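Local coordinates for putative DNA-binding protein (PDB 2EWT) that probably binds DNA through a helix-turn-helix domain as a central regulator of aerial mycelium formation in Streptomyces coelicolor, at residues 63-66 with 67-70. Numbering follows the deposited sequence.
Sequences GVPV and QELL
Glu68 reaches back along the chain to lay its carboxylate against Val64 and Pro65. Its CG is anti to the carbonyl carbon (chi1 -81°) and the chain beyond is extended. This carries Glu68 OE2 to within 3.1 Å of Pro65 CD, a close approach. Ordinary van der Waals contacts join the carboxylate to Val64, with Glu68 OE2 3.9 Å from Val64 CB and Glu68 OE1 4.0 Å from Val64 CG1. The Val64 and Glu68 side chains cross at about a right angle.

Successive i to i+3 backbone bonds wind residues 65-70 into a short helical turn. Glu68 N donates to Pro65 O at 3.0 Å and Leu69 N to Val66 O at 2.9 Å, the latter straighter at 151°. In both, the donor sits well above the carbonyl plane. Leu70 N bonds to Gln67 O and adds a weak, long bond to Val66 O, so the Val66 oxygen is gripped mainly by Leu69.

Val64 turns its other methyl elsewhere: Val64 CG2 stands between its own N and carbonyl carbon and meets Leu69 CG at 4.2 Å, a loose apolar touch. Leu69 packs on Leu55 and Ala59 of helix 52-62 and on Leu13 and Ile16 of helix 3-19. Val66 also rests on Leu55, and meets Val66 of the second subunit.

Gly63 ends helix 52-62 in a Schellman motif, and the extended Val64-Pro65 link leads into this short helical turn. Leu69 and Leu70 face helices 52-62 and 3-19, Glu68 is exposed, and Gln67 touches Val66 of the second subunit. The result is an amphipathic C-terminal turn, closing the all-helical core of a helix-turn-helix domain against its first helix.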
ATOM      1  N   GLY A  63      -8.329  12.028   5.151  1.00 16.91           N
ATOM      2  CA  GLY A  63      -9.606  12.133   4.466  1.00 18.11           C
ATOM      3  C   GLY A  63      -9.517  12.076   2.952  1.00 19.15           C
ATOM      4  O   GLY A  63     -10.324  12.692   2.252  1.00 18.77           O
ATOM      5  N   VAL A  64      -8.538  11.337   2.439  1.00 18.03           N
ATOM      6  CA  VAL A  64      -8.358  11.205   0.997  1.00 19.44           C
ATOM      7  C   VAL A  64      -8.252   9.735   0.604  1.00 20.34           C
ATOM      8  O   VAL A  64      -7.903   8.888   1.425  1.00 20.59           O
ATOM      9  CB  VAL A  64      -7.069  11.912   0.517  1.00 19.66           C
ATOM     10  CG1 VAL A  64      -7.097  13.378   0.912  1.00 19.29           C
ATOM     11  CG2 VAL A  64      -5.848  11.219   1.099  1.00 19.38           C
ATOM     12  N   PRO A  65      -8.570   9.412  -0.658  1.00 22.35           N
ATOM     13  CA  PRO A  65      -8.488   8.023  -1.124  1.00 21.91           C
ATOM     14  C   PRO A  65      -7.018   7.614  -1.207  1.00 19.83           C
ATOM     15  O   PRO A  65      -6.157   8.451  -1.473  1.00 19.72           O
ATOM     16  CB  PRO A  65      -9.139   8.083  -2.505  1.00 21.95           C
ATOM     17  CG  PRO A  65     -10.090   9.241  -2.389  1.00 24.11           C
ATOM     18  CD  PRO A  65      -9.254  10.254  -1.654  1.00 21.90           C
ATOM     19  N   VAL A  66      -6.730   6.335  -0.985  1.00 19.64           N
ATOM     20  CA  VAL A  66      -5.352   5.856  -1.052  1.00 18.27           C
ATOM     21  C   VAL A  66      -4.717   6.232  -2.391  1.00 18.41           C
ATOM     22  O   VAL A  66      -3.544   6.588  -2.453  1.00 16.81           O
ATOM     23  CB  VAL A  66      -5.280   4.317  -0.872  1.00 19.14           C
ATOM     24  CG1 VAL A  66      -6.113   3.628  -1.936  1.00 20.55           C
ATOM     25  CG2 VAL A  66      -3.836   3.847  -0.947  1.00 17.80           C
ATOM     26  N   GLN A  67      -5.507   6.172  -3.460  1.00 19.46           N
ATOM     27  CA  GLN A  67      -5.014   6.496  -4.795  1.00 21.41           C
ATOM     28  C   GLN A  67      -4.317   7.857  -4.866  1.00 21.24           C
ATOM     29  O   GLN A  67      -3.317   8.012  -5.567  1.00 22.16           O
ATOM     30  CB  GLN A  67      -6.167   6.453  -5.802  1.00 23.01           C
ATOM     31  CG  GLN A  67      -5.715   6.514  -7.251  1.00 25.72           C
ATOM     32  CD  GLN A  67      -4.794   5.368  -7.614  1.00 26.89           C
ATOM     33  OE1 GLN A  67      -5.151   4.199  -7.465  1.00 29.12           O
ATOM     34  NE2 GLN A  67      -3.597   5.696  -8.093  1.00 26.81           N
ATOM     35  N   GLU A  68      -4.840   8.841  -4.140  1.00 21.17           N
ATOM     36  CA  GLU A  68      -4.253  10.179  -4.140  1.00 21.48           C
ATOM     37  C   GLU A  68      -2.828  10.218  -3.596  1.00 20.60           C
ATOM     38  O   GLU A  68      -2.075  11.152  -3.875  1.00 20.76           O
ATOM     39  CB  GLU A  68      -5.117  11.145  -3.323  1.00 22.92           C
ATOM     40  CG  GLU A  68      -6.325  11.695  -4.061  1.00 27.36           C
ATOM     41  CD  GLU A  68      -6.976  12.847  -3.316  1.00 28.61           C
ATOM     42  OE1 GLU A  68      -6.254  13.800  -2.953  1.00 29.20           O
ATOM     43  OE2 GLU A  68      -8.205  12.801  -3.099  1.00 31.02           O
ATOM     44  N   LEU A  69      -2.461   9.202  -2.823  1.00 16.74           N
ATOM     45  CA  LEU A  69      -1.131   9.140  -2.229  1.00 15.89           C
ATOM     46  C   LEU A  69      -0.150   8.259  -3.001  1.00 14.75           C
ATOM     47  O   LEU A  69       1.044   8.250  -2.701  1.00 13.95           O
ATOM     48  CB  LEU A  69      -1.240   8.633  -0.787  1.00 13.91           C
ATOM     49  CG  LEU A  69      -2.131   9.433   0.169  1.00 15.68           C
ATOM     50  CD1 LEU A  69      -2.221   8.708   1.503  1.00 14.92           C
ATOM     51  CD2 LEU A  69      -1.565  10.838   0.355  1.00 17.97           C
ATOM     52  N   LEU A  70      -0.646   7.534  -3.998  1.00 12.79           N
ATOM     53  CA  LEU A  70       0.202   6.636  -4.781  1.00 14.23           C
ATOM     54  C   LEU A  70       0.993   7.331  -5.889  1.00 12.89           C
ATOM     55  O   LEU A  70       0.433   8.101  -6.671  1.00 13.68           O
ATOM     56  CB  LEU A  70      -0.649   5.515  -5.394  1.00 15.96           C
ATOM     57  CG  LEU A  70      -1.307   4.533  -4.420  1.00 15.88           C
ATOM     58  CD1 LEU A  70      -2.084   3.486  -5.198  1.00 19.60           C
ATOM     59  CD2 LEU A  70      -0.244   3.871  -3.558  1.00 17.02           C
TER